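Local coordinates for putative lipoprotein YerB (Bacillus subtilis, PDB 2PSB), which is a putative membrane lipoprotein of unknown function that interacts with the protein PcrA, at residues G48-A60 with V289-L301. Sequence-based numbering, arbitrary orientation.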
# COMPACT_ATOMS: atom_id res chain seq x y z
N GLY A 48 -0.40 -6.89 -10.34
CA GLY A 48 -0.97 -5.55 -10.32
C GLY A 48 -0.31 -4.42 -9.55
O GLY A 48 -0.81 -3.30 -9.59
N LEU A 49 0.78 -4.68 -8.85
CA LEU A 49 1.43 -3.60 -8.08
C LEU A 49 2.05 -2.49 -8.92
O LEU A 49 2.35 -1.41 -8.39
CB LEU A 49 2.48 -4.17 -7.11
CG LEU A 49 1.94 -4.98 -5.93
CD1 LEU A 49 3.05 -5.20 -4.90
CD2 LEU A 49 0.77 -4.24 -5.28
N SER A 50 2.25 -2.72 -10.22
CA SER A 50 2.82 -1.68 -11.08
C SER A 50 1.76 -0.66 -11.51
O SER A 50 2.09 0.41 -12.03
CB SER A 50 3.47 -2.29 -12.32
OG SER A 50 2.54 -3.02 -13.10
N LYS A 51 0.49 -1.01 -11.29
CA LYS A 51 -0.61 -0.12 -11.65
C LYS A 51 -1.10 0.68 -10.45
O LYS A 51 -1.92 1.58 -10.61
CB LYS A 51 -1.78 -0.92 -12.23
CG LYS A 51 -1.46 -1.75 -13.46
CD LYS A 51 -0.99 -0.89 -14.60
CE LYS A 51 -0.51 -1.76 -15.76
NZ LYS A 51 0.65 -2.64 -15.41
N ALA A 52 -0.62 0.36 -9.25
CA ALA A 52 -1.05 1.05 -8.03
C ALA A 52 -0.41 2.42 -7.87
O ALA A 52 0.80 2.58 -8.10
CB ALA A 52 -0.75 0.19 -6.79
N ASP A 53 -1.20 3.41 -7.48
CA ASP A 53 -0.66 4.75 -7.29
C ASP A 53 0.10 4.83 -5.96
O ASP A 53 1.16 5.46 -5.87
CB ASP A 53 -1.79 5.79 -7.32
CG ASP A 53 -2.58 5.76 -8.62
OD1 ASP A 53 -2.02 5.38 -9.66
OD2 ASP A 53 -3.76 6.15 -8.62
N ILE A 54 -0.44 4.17 -4.94
CA ILE A 54 0.14 4.14 -3.61
C ILE A 54 0.12 2.73 -3.07
O ILE A 54 -0.89 2.03 -3.17
CB ILE A 54 -0.66 5.00 -2.60
CG1 ILE A 54 -0.81 6.43 -3.12
CG2 ILE A 54 0.04 4.99 -1.23
CD1 ILE A 54 -1.93 7.18 -2.44
N VAL A 55 1.23 2.32 -2.48
CA VAL A 55 1.33 1.01 -1.88
C VAL A 55 1.86 1.21 -0.47
O VAL A 55 2.87 1.90 -0.28
CB VAL A 55 2.27 0.08 -2.67
CG1 VAL A 55 2.48 -1.22 -1.88
CG2 VAL A 55 1.67 -0.23 -4.06
N ILE A 56 1.19 0.61 0.51
CA ILE A 56 1.62 0.74 1.90
C ILE A 56 1.98 -0.61 2.49
O ILE A 56 1.20 -1.56 2.45
CB ILE A 56 0.54 1.42 2.76
CG1 ILE A 56 0.18 2.78 2.14
CG2 ILE A 56 1.06 1.66 4.19
CD1 ILE A 56 -1.23 2.88 1.63
N GLU A 57 3.20 -0.71 3.02
CA GLU A 57 3.68 -1.93 3.62
C GLU A 57 3.75 -1.76 5.12
O GLU A 57 4.17 -0.72 5.62
CB GLU A 57 5.07 -2.28 3.05
CG GLU A 57 5.74 -3.51 3.66
CD GLU A 57 7.08 -3.83 3.00
OE1 GLU A 57 7.56 -4.97 3.17
OE2 GLU A 57 7.66 -2.95 2.31
N ALA A 58 3.31 -2.78 5.85
CA ALA A 58 3.32 -2.73 7.31
C ALA A 58 3.31 -4.15 7.85
O ALA A 58 2.92 -5.09 7.14
CB ALA A 58 2.11 -1.94 7.85
N LEU A 59 3.75 -4.30 9.09
CA LEU A 59 3.79 -5.62 9.72
C LEU A 59 2.37 -6.11 9.90
O LEU A 59 1.49 -5.35 10.28
CB LEU A 59 4.48 -5.57 11.09
CG LEU A 59 6.01 -5.46 11.10
CD1 LEU A 59 6.51 -5.23 12.51
CD2 LEU A 59 6.62 -6.72 10.52
N ALA A 60 2.16 -7.39 9.63
CA ALA A 60 0.86 -8.01 9.78
C ALA A 60 1.00 -9.29 10.61
O ALA A 60 0.85 -9.26 11.84
CB ALA A 60 0.27 -8.33 8.40
N VAL A 289 6.59 13.95 -5.32
CA VAL A 289 6.98 14.09 -6.72
C VAL A 289 5.90 13.36 -7.52
O VAL A 289 5.51 12.26 -7.17
CB VAL A 289 8.33 13.37 -7.00
CG1 VAL A 289 8.52 13.18 -8.50
CG2 VAL A 289 9.50 14.17 -6.40
N PRO A 290 5.42 13.96 -8.62
CA PRO A 290 4.39 13.25 -9.39
C PRO A 290 4.79 11.80 -9.71
O PRO A 290 5.91 11.54 -10.14
CB PRO A 290 4.24 14.10 -10.65
CG PRO A 290 4.58 15.48 -10.17
CD PRO A 290 5.76 15.25 -9.24
N GLY A 291 3.88 10.85 -9.50
CA GLY A 291 4.18 9.46 -9.78
C GLY A 291 3.76 8.50 -8.69
O GLY A 291 2.92 8.83 -7.85
N LYS A 292 4.32 7.30 -8.70
CA LYS A 292 3.98 6.30 -7.70
C LYS A 292 4.71 6.54 -6.37
O LYS A 292 5.86 7.00 -6.34
CB LYS A 292 4.30 4.90 -8.21
CG LYS A 292 3.19 4.25 -9.05
CD LYS A 292 3.02 4.90 -10.40
CE LYS A 292 2.04 4.11 -11.29
NZ LYS A 292 0.59 4.23 -10.90
N THR A 293 4.01 6.21 -5.29
CA THR A 293 4.55 6.37 -3.94
C THR A 293 4.45 5.09 -3.13
O THR A 293 3.41 4.43 -3.11
CB THR A 293 3.82 7.48 -3.14
OG1 THR A 293 4.04 8.74 -3.78
CG2 THR A 293 4.33 7.55 -1.69
N TRP A 294 5.55 4.73 -2.47
CA TRP A 294 5.59 3.56 -1.61
C TRP A 294 5.83 4.01 -0.18
O TRP A 294 6.82 4.68 0.11
CB TRP A 294 6.69 2.61 -2.02
CG TRP A 294 6.21 1.48 -2.87
CD1 TRP A 294 5.79 1.57 -4.17
CD2 TRP A 294 6.17 0.09 -2.53
NE1 TRP A 294 5.50 0.32 -4.66
CE2 TRP A 294 5.72 -0.61 -3.67
CE3 TRP A 294 6.47 -0.63 -1.36
CZ2 TRP A 294 5.56 -2.00 -3.68
CZ3 TRP A 294 6.31 -2.01 -1.37
CH2 TRP A 294 5.86 -2.68 -2.53
N ILE A 295 4.91 3.63 0.70
CA ILE A 295 4.98 3.99 2.11
C ILE A 295 5.33 2.77 2.94
O ILE A 295 4.68 1.72 2.84
CB ILE A 295 3.64 4.57 2.62
CG1 ILE A 295 3.25 5.79 1.78
CG2 ILE A 295 3.75 4.95 4.11
CD1 ILE A 295 2.09 6.56 2.31
N ASN A 296 6.38 2.91 3.74
CA ASN A 296 6.83 1.84 4.62
C ASN A 296 6.62 2.22 6.06
O ASN A 296 7.28 3.12 6.57
CB ASN A 296 8.30 1.55 4.41
CG ASN A 296 8.54 0.50 3.39
OD1 ASN A 296 8.43 -0.70 3.68
ND2 ASN A 296 8.84 0.91 2.18
N ILE A 297 5.70 1.54 6.73
CA ILE A 297 5.47 1.83 8.13
C ILE A 297 6.38 0.93 8.96
O ILE A 297 6.44 -0.29 8.76
CB ILE A 297 3.99 1.62 8.49
CG1 ILE A 297 3.16 2.75 7.87
CG2 ILE A 297 3.81 1.58 10.03
CD1 ILE A 297 1.67 2.43 7.74
N VAL A 298 7.11 1.54 9.89
CA VAL A 298 8.03 0.81 10.75
C VAL A 298 7.81 1.18 12.21
O VAL A 298 7.40 2.30 12.52
CB VAL A 298 9.51 1.14 10.40
CG1 VAL A 298 9.75 0.94 8.92
CG2 VAL A 298 9.84 2.57 10.81
N PRO A 299 8.05 0.24 13.14
CA PRO A 299 7.88 0.56 14.56
C PRO A 299 9.09 1.30 15.14
O PRO A 299 9.04 1.78 16.26
CB PRO A 299 7.65 -0.82 15.20
CG PRO A 299 8.42 -1.73 14.30
CD PRO A 299 8.12 -1.21 12.92
N ASP A 300 10.16 1.40 14.36
CA ASP A 300 11.37 2.09 14.79
C ASP A 300 12.13 2.64 13.59
O ASP A 300 12.66 1.89 12.77
CB ASP A 300 12.28 1.14 15.59
CG ASP A 300 13.52 1.84 16.13
OD1 ASP A 300 14.33 1.16 16.79
OD2 ASP A 300 13.70 3.05 15.90
N LEU A 301 12.19 3.97 13.51
CA LEU A 301 12.87 4.65 12.42
C LEU A 301 14.31 4.14 12.27
O LEU A 301 15.00 4.46 11.31
CB LEU A 301 12.85 6.16 12.68
CG LEU A 301 12.80 7.12 11.49
CD1 LEU A 301 14.17 7.24 10.87
CD2 LEU A 301 11.77 6.64 10.47
O HOH W 1 4.64 -2.05 10.59
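The indole of Trp294 leans across the neighbouring strand and lies over Val55, whose CG1 sits 3.6 Å from the centroid of the six-membered ring, a CH-pi contact almost along the ring normal. Val55 CG1 reaches this face because it stands anti to the backbone N (chi1 172°), while Val55 CB lies closest to Trp294 CE2. Glu57 OE2 meets the same indole at its edge, Leu49 CD1 is close to Trp294 CZ2, and Phe67 meets the ring edge-to-face. Replacing Trp294 by alanine is likely to uncover Val55 and to take from Phe67 its edge-to-face partner. Buried Glu57 is gripped by Arg210 through a salt bridge at OE2 and by Thr65 at OE1. On the other face, Ile56 CG2 touches Ile297 CD1 at 3.7 Å, and Ile56 CG1 packs beside Ile295 CB. Beside Asp53, Lys292, bent at chi2 and chi4, brings NZ into a salt bridge with Asp53 OD1 (3.1 Å), which Ser73 also binds. Five nearly straight backbone hydrogen bonds, from Thr293 N to Asp53 O through Ile297 N to Glu57 O, join residues 53-57 to 293-297, a parallel beta-strand pair linking the N- and C-terminal DUF3048 family regions.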